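Local coordinates for protein putative solute-binding component of ABC transporter (Clostridium phytofermentans, PDB 4YS6) that binds beta-D-glucopyranose and probably serves as the sugar-capturing, solute-binding component of an ABC transporter, at residues A227-Y232 against N255-S260; T249-T254 against V278-D283; G117-A122 against D306-G311. All blocks are in the same frame, centred on the assembly; numbering follows the deposited sequence.

Contact 1: residues A227-Y232 against N255-S260; sequences AIIASY and NALTAS
Ile229 meets Ala256, Leu257 and Ser260 with both of its branches, and its torsions explain how. With chi1 at -65°, CG2 lies anti to the backbone N while CG1 sits beside it, and an extended chi2 carries CD1 straight out to the second helix. CD1 comes down on the backbone at Ala256, 3.5 Å from Ala256 O. That oxygen is already spoken for, since it accepts the helical bond from Ser260 N at 2.9 Å, so the methyl packs over a satisfied carbonyl. The same CD1 lies 4.0 Å from Ala256 CB, and Leu257 CD2 reaches in to touch it at an equal 4.0 Å. The shorter branch works one turn further on: Ile229 CG2 is 3.8 Å from Ser260 O. Ser260 OG turns to a different partner, the carboxylate of Asp226 on the first helix, a polar link beside a contact made by methyl groups. One isoleucine thus touches positions a full turn apart on its neighbour; the axes of the two short segments come within 10.2 Å and diverge by 44°. These two helices, 218-232 and 247-260, precede and follow strand 241-244 of the parallel sheet in one alpha/beta lobe of the periplasmic binding protein fold, so the contact packs two successive helices of that lobe against each other; Leu257 also packs on Trp265 and Pro266, just ahead of edge strand 267-268.

Contact 2: residues T249-T254 against V278-D283; sequences TALGVT and VKNMLD
Asn280 points its amide nitrogen at Leu251 and Thr254, joining two successive helices of an alpha/beta lobe of the periplasmic binding protein fold. Helix 247-260 follows strand 241-244, and helix 275-282 comes after the next parallel strand, 267-268. The two partners receive the amide differently. Leu251 crosses Asn280 at about a right angle and lays its CD1 methyl 3.5 Å from Asn280 ND2; with chi1 at -174° its CG is anti to the backbone N, which swings the branched end round to the neighbouring helix although the CB itself does not face it. Thr254 meets the amide at a slant. Its OG1 also stands 3.5 Å from Asn280 ND2, but the angle is too poor for a direct hydrogen bond, and OG1 lies near two carbonyls of its own helix, Ala250 O and Leu251 O. The amide oxygen of Asn280 is turned back from both partners, so the nitrogen end alone makes the contact. The example illustrates how a small, partly buried helix-helix interface can be completed by solvent rather than by direct bonding. Around it, Leu251 also packs on Ala276 and Asn277, and Ala250 on Asn277. Toward the start of helix 247-260, Thr249 OG1 is hydrogen-bonded to Asn246 OD1; Asn246 lines the glucose pocket, and the sugar lies about 11 Å from the Leu251 side chain. Two waters bridge the polar pair from opposite sides of the line between Thr254 OG1 and Asn280 ND2. One accepts from Asn280 ND2 at 2.8 Å and is hydrogen-bonded to Thr254 OG1 at 2.9 Å. The other is hydrogen-bonded to Thr254 OG1 at 2.8 Å and takes a weak bond from Asn280 ND2 at 3.2 Å.

Contact 3: residues G117-A122 against D306-G311; sequences GISVIA and DAIMKG. With NA (sodium ion), chain E.
Ile308 rests its two branches on Ser119 and Ile121, residues two apart on one face of a strand. With chi1 at -67°, CG1 lies beside the backbone N and CG2 is anti to it; Ile308 CG2 comes 3.7 Å from Ser119 OG, while Ile308 CD1 touches Ile121 CD1 at 4.2 Å as the two side chains slide past each other in opposite directions. Leu95 and Tyr135, from the strands flanking 119-123, also touch Ile308, and Met304 and Val305 of its own helix touch Ile121. Backbone bonds from Ile121 to Leu96 and Ile98 join the strand to strand 95-98.

Beyond this first shell, a salt bridge and a sodium ion lie at the helix end. Lys310 NZ forms a 2.8 Å salt bridge to Asp306 OD1, approaching from above the carboxylate plane; Tyr67 OH also bonds that oxygen, and Lys310 NZ bonds Ala65 O. A sodium ion binds Ala307 O at 2.4 Å, a water and Gly312 O, just past Gly311, whose positive phi marks the turn away from the helix. A helix laid over a largely parallel sheet is the alpha/beta sandwich layering of a periplasmic binding protein lobe.

How the contacts relate
From the N terminus, strand segment 117-122 comes first and waits longest for its partner: contact 3 closes only at 306-311, across a loop of 183 residues. Contacts 1 and 2 both nest inside that loop. They cross each other, because 227-232 opens contact 1, 249-254 opens contact 2, and only then does 255-260 close the first and 278-283 the second. The crossing follows from helix 247-260, which lends its earlier part to contact 2 and its later part to contact 1, joining three helices of one lobe. Contact 3 lies on the opposite side of the chain's centre, about 48 Å from contact 1, centre to centre, and ties helix to sheet in the other lobe.

Contact 1: residues A227-Y232 against N255-S260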
loop_
_atom_site.group_PDB
_atom_site.type_symbol
_atom_site.label_atom_id
_atom_site.label_comp_id
_atom_site.label_asym_id
_atom_site.label_seq_id
_atom_site.Cartn_x
_atom_site.Cartn_y
_atom_site.Cartn_z
ATOM N N ALA A 227 -2.685 -5.060 -22.885
ATOM C CA ALA A 227 -2.290 -4.237 -24.016
ATOM C C ALA A 227 -0.781 -4.291 -24.215
ATOM O O ALA A 227 -0.278 -4.304 -25.334
ATOM C CB ALA A 227 -2.767 -2.802 -23.807
ATOM N N ILE A 228 -0.044 -4.319 -23.115
ATOM C CA ILE A 228 1.407 -4.444 -23.199
ATOM C C ILE A 228 1.803 -5.827 -23.771
ATOM O O ILE A 228 2.654 -5.909 -24.659
ATOM C CB ILE A 228 2.037 -4.192 -21.849
ATOM C CG1 ILE A 228 1.893 -2.707 -21.492
ATOM C CG2 ILE A 228 3.521 -4.563 -21.854
ATOM C CD1 ILE A 228 2.381 -2.351 -20.087
ATOM N N ILE A 229 1.180 -6.895 -23.298
ATOM C CA ILE A 229 1.458 -8.223 -23.855
ATOM C C ILE A 229 1.231 -8.240 -25.365
ATOM O O ILE A 229 2.092 -8.672 -26.139
ATOM C CB ILE A 229 0.584 -9.312 -23.199
ATOM C CG1 ILE A 229 0.940 -9.447 -21.716
ATOM C CG2 ILE A 229 0.767 -10.658 -23.915
ATOM C CD1 ILE A 229 -0.120 -10.191 -20.898
ATOM N N ALA A 230 0.078 -7.747 -25.791
ATOM C CA ALA A 230 -0.311 -7.787 -27.205
ATOM C C ALA A 230 0.617 -6.952 -28.078
ATOM O O ALA A 230 0.884 -7.308 -29.218
ATOM C CB ALA A 230 -1.744 -7.315 -27.363
ATOM N N SER A 231 1.108 -5.839 -27.545
ATOM C CA SER A 231 1.925 -4.910 -28.317
ATOM C C SER A 231 3.401 -5.289 -28.346
ATOM O O SER A 231 4.062 -5.069 -29.351
ATOM C CB SER A 231 1.780 -3.497 -27.759
ATOM O OG SER A 231 0.426 -3.077 -27.757
ATOM N N TYR A 232 3.916 -5.860 -27.261
ATOM C CA TYR A 232 5.357 -6.011 -27.105
ATOM C C TYR A 232 5.858 -7.412 -26.762
ATOM O O TYR A 232 7.046 -7.664 -26.889
ATOM C CB TYR A 232 5.844 -5.043 -26.029
ATOM C CG TYR A 232 5.474 -3.602 -26.284
ATOM C CD1 TYR A 232 6.008 -2.900 -27.353
ATOM C CD2 TYR A 232 4.576 -2.953 -25.461
ATOM C CE1 TYR A 232 5.653 -1.582 -27.587
ATOM C CE2 TYR A 232 4.212 -1.641 -25.683
ATOM C CZ TYR A 232 4.752 -0.960 -26.746
ATOM O OH TYR A 232 4.380 0.346 -26.953
ATOM N N ASN A 255 -3.465 -12.026 -13.841
ATOM C CA ASN A 255 -4.650 -12.362 -14.627
ATOM C C ASN A 255 -4.388 -12.210 -16.126
ATOM O O ASN A 255 -4.763 -13.067 -16.915
ATOM C CB ASN A 255 -5.845 -11.491 -14.252
ATOM C CG ASN A 255 -6.458 -11.843 -12.901
ATOM O OD1 ASN A 255 -6.200 -12.896 -12.319
ATOM N ND2 ASN A 255 -7.301 -10.957 -12.415
ATOM N N ALA A 256 -3.749 -11.114 -16.520
ATOM C CA ALA A 256 -3.455 -10.877 -17.931
ATOM C C ALA A 256 -2.434 -11.852 -18.462
ATOM O O ALA A 256 -2.571 -12.328 -19.582
ATOM C CB ALA A 256 -2.964 -9.463 -18.141
ATOM N N LEU A 257 -1.395 -12.125 -17.680
ATOM C CA LEU A 257 -0.355 -13.041 -18.131
ATOM C C LEU A 257 -0.954 -14.423 -18.319
ATOM O O LEU A 257 -0.654 -15.095 -19.304
ATOM C CB LEU A 257 0.815 -13.091 -17.141
ATOM C CG LEU A 257 1.656 -11.839 -16.981
ATOM C CD1 LEU A 257 2.585 -12.044 -15.751
ATOM C CD2 LEU A 257 2.473 -11.575 -18.221
ATOM N N THR A 258 -1.826 -14.843 -17.402
ATOM C CA THR A 258 -2.489 -16.140 -17.531
ATOM C C THR A 258 -3.295 -16.204 -18.815
ATOM O O THR A 258 -3.256 -17.203 -19.549
ATOM C CB THR A 258 -3.395 -16.410 -16.311
ATOM O OG1 THR A 258 -2.549 -16.609 -15.175
ATOM C CG2 THR A 258 -4.245 -17.643 -16.496
ATOM N N ALA A 259 -4.020 -15.130 -19.091
ATOM C CA ALA A 259 -4.928 -15.099 -20.235
ATOM C C ALA A 259 -4.193 -15.106 -21.564
ATOM O O ALA A 259 -4.611 -15.780 -22.502
ATOM C CB ALA A 259 -5.826 -13.879 -20.151
ATOM N N SER A 260 -3.111 -14.347 -21.662
ATOM C CA SER A 260 -2.597 -13.955 -22.984
ATOM C C SER A 260 -1.120 -14.138 -23.248
ATOM O O SER A 260 -0.703 -14.089 -24.389
ATOM C CB SER A 260 -2.918 -12.484 -23.232
ATOM O OG SER A 260 -4.308 -12.260 -23.160
#

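Contact 2: residues T249-T254 against V278-D283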
loop_
_atom_site.group_PDB
_atom_site.type_symbol
_atom_site.label_atom_id
_atom_site.label_comp_id
_atom_site.label_asym_id
_atom_site.label_seq_id
_atom_site.Cartn_x
_atom_site.Cartn_y
_atom_site.Cartn_z
ATOM N N THR A 249 -2.446 -4.682 -7.857
ATOM C CA THR A 249 -1.931 -4.517 -9.209
ATOM C C THR A 249 -1.298 -5.816 -9.704
ATOM O O THR A 249 -1.508 -6.203 -10.859
ATOM C CB THR A 249 -0.936 -3.348 -9.322
ATOM O OG1 THR A 249 0.187 -3.549 -8.468
ATOM C CG2 THR A 249 -1.623 -2.031 -8.964
ATOM N N ALA A 250 -0.580 -6.519 -8.838
ATOM C CA ALA A 250 -0.016 -7.805 -9.238
ATOM C C ALA A 250 -1.078 -8.796 -9.691
ATOM O O ALA A 250 -0.848 -9.594 -10.612
ATOM C CB ALA A 250 0.801 -8.395 -8.098
ATOM N N LEU A 251 -2.213 -8.807 -9.012
ATOM C CA LEU A 251 -3.303 -9.700 -9.393
ATOM C C LEU A 251 -3.801 -9.443 -10.817
ATOM O O LEU A 251 -4.095 -10.376 -11.570
ATOM C CB LEU A 251 -4.450 -9.569 -8.412
ATOM C CG LEU A 251 -5.600 -10.532 -8.599
ATOM C CD1 LEU A 251 -5.097 -11.967 -8.479
ATOM C CD2 LEU A 251 -6.665 -10.243 -7.555
ATOM N N GLY A 252 -3.927 -8.173 -11.180
ATOM C CA GLY A 252 -4.333 -7.789 -12.516
ATOM C C GLY A 252 -3.300 -8.226 -13.530
ATOM O O GLY A 252 -3.616 -8.768 -14.582
ATOM N N VAL A 253 -2.040 -7.991 -13.192
ATOM C CA VAL A 253 -0.939 -8.425 -14.049
ATOM C C VAL A 253 -0.963 -9.944 -14.249
ATOM O O VAL A 253 -0.905 -10.437 -15.380
ATOM C CB VAL A 253 0.391 -7.958 -13.461
ATOM C CG1 VAL A 253 1.590 -8.700 -14.042
ATOM C CG2 VAL A 253 0.530 -6.449 -13.705
ATOM N N THR A 254 -1.044 -10.708 -13.169
ATOM C CA THR A 254 -1.047 -12.160 -13.335
ATOM C C THR A 254 -2.308 -12.670 -14.039
ATOM O O THR A 254 -2.226 -13.628 -14.825
ATOM C CB THR A 254 -0.855 -12.898 -11.985
ATOM O OG1 THR A 254 -1.903 -12.580 -11.083
ATOM C CG2 THR A 254 0.428 -12.498 -11.342
ATOM N N VAL A 278 -1.809 -14.777 -2.299
ATOM C CA VAL A 278 -1.156 -15.896 -1.617
ATOM C C VAL A 278 -1.468 -17.199 -2.339
ATOM O O VAL A 278 -0.581 -18.027 -2.576
ATOM C CB VAL A 278 -1.579 -15.992 -0.148
ATOM C CG1 VAL A 278 -0.927 -17.224 0.529
ATOM C CG2 VAL A 278 -1.182 -14.729 0.578
ATOM N N LYS A 279 -2.721 -17.396 -2.712
ATOM C CA LYS A 279 -3.072 -18.586 -3.480
ATOM C C LYS A 279 -2.315 -18.644 -4.800
ATOM O O LYS A 279 -1.856 -19.712 -5.192
ATOM C CB LYS A 279 -4.570 -18.621 -3.730
ATOM C CG LYS A 279 -5.364 -18.897 -2.471
ATOM C CD LYS A 279 -6.860 -18.797 -2.727
ATOM C CE LYS A 279 -7.662 -19.180 -1.497
ATOM N NZ LYS A 279 -9.116 -19.343 -1.822
ATOM N N ASN A 280 -2.155 -17.505 -5.471
ATOM C CA ASN A 280 -1.331 -17.473 -6.689
ATOM C C ASN A 280 0.127 -17.803 -6.408
ATOM O O ASN A 280 0.742 -18.529 -7.194
ATOM C CB ASN A 280 -1.401 -16.132 -7.370
ATOM C CG ASN A 280 -2.689 -15.942 -8.135
ATOM O OD1 ASN A 280 -3.457 -16.885 -8.352
ATOM N ND2 ASN A 280 -2.933 -14.717 -8.553
HETATM N N MSE A 281 0.674 -17.347 -5.285
HETATM C CA MSE A 281 2.060 -17.715 -4.969
HETATM C C MSE A 281 2.189 -19.220 -4.788
HETATM O O MSE A 281 3.195 -19.817 -5.208
HETATM C CB MSE A 281 2.600 -17.004 -3.712
HETATM C CG MSE A 281 2.782 -15.533 -3.859
HETATM SE SE MSE A 281 3.824 -14.757 -2.345
HETATM C CE MSE A 281 3.803 -16.349 -1.238
ATOM N N LEU A 282 1.199 -19.855 -4.164
ATOM C CA LEU A 282 1.233 -21.309 -3.995
ATOM C C LEU A 282 1.178 -22.066 -5.323
ATOM O O LEU A 282 1.579 -23.233 -5.393
ATOM C CB LEU A 282 0.093 -21.773 -3.091
ATOM C CG LEU A 282 0.064 -21.119 -1.702
ATOM C CD1 LEU A 282 -0.973 -21.762 -0.800
ATOM C CD2 LEU A 282 1.410 -21.110 -1.033
ATOM N N ASP A 283 0.668 -21.408 -6.369
ATOM C CA ASP A 283 0.587 -22.001 -7.708
ATOM C C ASP A 283 1.696 -21.497 -8.611
ATOM O O ASP A 283 1.673 -21.732 -9.818
ATOM C CB ASP A 283 -0.762 -21.692 -8.378
ATOM C CG ASP A 283 -1.902 -22.540 -7.835
ATOM O OD1 ASP A 283 -1.644 -23.659 -7.341
ATOM O OD2 ASP A 283 -3.062 -22.085 -7.920
HETATM O O HOH W 1 -0.981 -12.690 -8.337
HETATM O O HOH W 2 -4.116 -14.292 -11.492
#

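Contact 3: residues G117-A122 against D306-G311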
loop_
_atom_site.group_PDB
_atom_site.type_symbol
_atom_site.label_atom_id
_atom_site.label_comp_id
_atom_site.label_asym_id
_atom_site.label_seq_id
_atom_site.Cartn_x
_atom_site.Cartn_y
_atom_site.Cartn_z
ATOM N N GLY A 117 -10.585 21.519 17.664
ATOM C CA GLY A 117 -9.612 20.859 18.521
ATOM C C GLY A 117 -9.584 19.349 18.407
ATOM O O GLY A 117 -9.130 18.656 19.312
ATOM N N ILE A 118 -10.064 18.836 17.286
ATOM C CA ILE A 118 -10.086 17.401 17.028
ATOM C C ILE A 118 -8.770 16.967 16.402
ATOM O O ILE A 118 -8.427 17.413 15.304
ATOM C CB ILE A 118 -11.252 17.035 16.091
ATOM C CG1 ILE A 118 -12.588 17.347 16.757
ATOM C CG2 ILE A 118 -11.215 15.552 15.717
ATOM C CD1 ILE A 118 -13.742 17.321 15.795
ATOM N N SER A 119 -8.024 16.102 17.089
ATOM C CA SER A 119 -6.772 15.578 16.536
ATOM C C SER A 119 -7.008 14.643 15.367
ATOM O O SER A 119 -8.021 13.948 15.324
ATOM C CB SER A 119 -5.984 14.856 17.617
ATOM O OG SER A 119 -5.594 15.786 18.612
ATOM N N VAL A 120 -6.056 14.634 14.430
ATOM C CA VAL A 120 -6.127 13.814 13.228
ATOM C C VAL A 120 -4.909 12.924 13.105
ATOM O O VAL A 120 -3.768 13.397 13.070
ATOM C CB VAL A 120 -6.242 14.693 11.960
ATOM C CG1 VAL A 120 -6.135 13.855 10.703
ATOM C CG2 VAL A 120 -7.553 15.472 11.997
ATOM N N ILE A 121 -5.161 11.628 13.020
ATOM C CA ILE A 121 -4.095 10.666 12.762
ATOM C C ILE A 121 -4.262 10.193 11.329
ATOM O O ILE A 121 -5.318 9.690 10.944
ATOM C CB ILE A 121 -4.141 9.469 13.756
ATOM C CG1 ILE A 121 -3.948 9.955 15.195
ATOM C CG2 ILE A 121 -3.080 8.459 13.414
ATOM C CD1 ILE A 121 -4.166 8.896 16.234
ATOM N N ALA A 122 -3.225 10.392 10.528
ATOM C CA ALA A 122 -3.182 9.835 9.169
ATOM C C ALA A 122 -2.834 8.370 9.293
ATOM O O ALA A 122 -1.790 8.023 9.854
ATOM C CB ALA A 122 -2.167 10.531 8.334
ATOM N N ASP A 306 -4.740 6.744 22.745
ATOM C CA ASP A 306 -4.653 6.778 24.197
ATOM C C ASP A 306 -3.780 7.944 24.689
ATOM O O ASP A 306 -4.109 8.615 25.675
ATOM C CB ASP A 306 -4.066 5.477 24.742
ATOM C CG ASP A 306 -5.087 4.363 24.874
ATOM O OD1 ASP A 306 -6.309 4.613 24.837
ATOM O OD2 ASP A 306 -4.642 3.210 25.051
ATOM N N ALA A 307 -2.650 8.152 24.028
ATOM C CA ALA A 307 -1.733 9.202 24.436
ATOM C C ALA A 307 -2.427 10.552 24.333
ATOM O O ALA A 307 -2.332 11.393 25.235
ATOM C CB ALA A 307 -0.485 9.173 23.581
ATOM N N ILE A 308 -3.168 10.730 23.243
ATOM C CA ILE A 308 -3.854 11.991 22.981
ATOM C C ILE A 308 -5.061 12.194 23.903
ATOM O O ILE A 308 -5.267 13.282 24.458
ATOM C CB ILE A 308 -4.312 12.053 21.511
ATOM C CG1 ILE A 308 -3.099 12.121 20.581
ATOM C CG2 ILE A 308 -5.235 13.221 21.278
ATOM C CD1 ILE A 308 -3.401 11.759 19.152
HETATM N N MSE A 309 -5.861 11.146 24.063
HETATM C CA MSE A 309 -7.150 11.257 24.727
HETATM C C MSE A 309 -7.075 11.105 26.231
HETATM O O MSE A 309 -7.799 11.792 26.965
HETATM C CB MSE A 309 -8.112 10.215 24.147
HETATM C CG MSE A 309 -8.377 10.408 22.676
HETATM SE SE MSE A 309 -9.702 11.805 22.421
HETATM C CE MSE A 309 -11.288 10.715 22.801
ATOM N N LYS A 310 -6.200 10.221 26.693
ATOM C CA LYS A 310 -6.044 9.954 28.122
ATOM C C LYS A 310 -4.766 10.539 28.728
ATOM O O LYS A 310 -4.709 10.754 29.925
ATOM C CB LYS A 310 -6.047 8.446 28.376
ATOM C CG LYS A 310 -7.319 7.714 27.880
ATOM C CD LYS A 310 -7.155 6.197 28.038
ATOM C CE LYS A 310 -8.306 5.382 27.425
ATOM N NZ LYS A 310 -7.855 3.986 27.027
ATOM N N GLY A 311 -3.745 10.757 27.911
ATOM C CA GLY A 311 -2.488 11.306 28.397
ATOM C C GLY A 311 -1.305 10.410 28.111
ATOM O O GLY A 311 -1.386 9.185 28.199
HETATM NA NA NA E . -0.649 13.067 25.117
HETATM O O HOH W 3 -0.047 13.190 22.885
#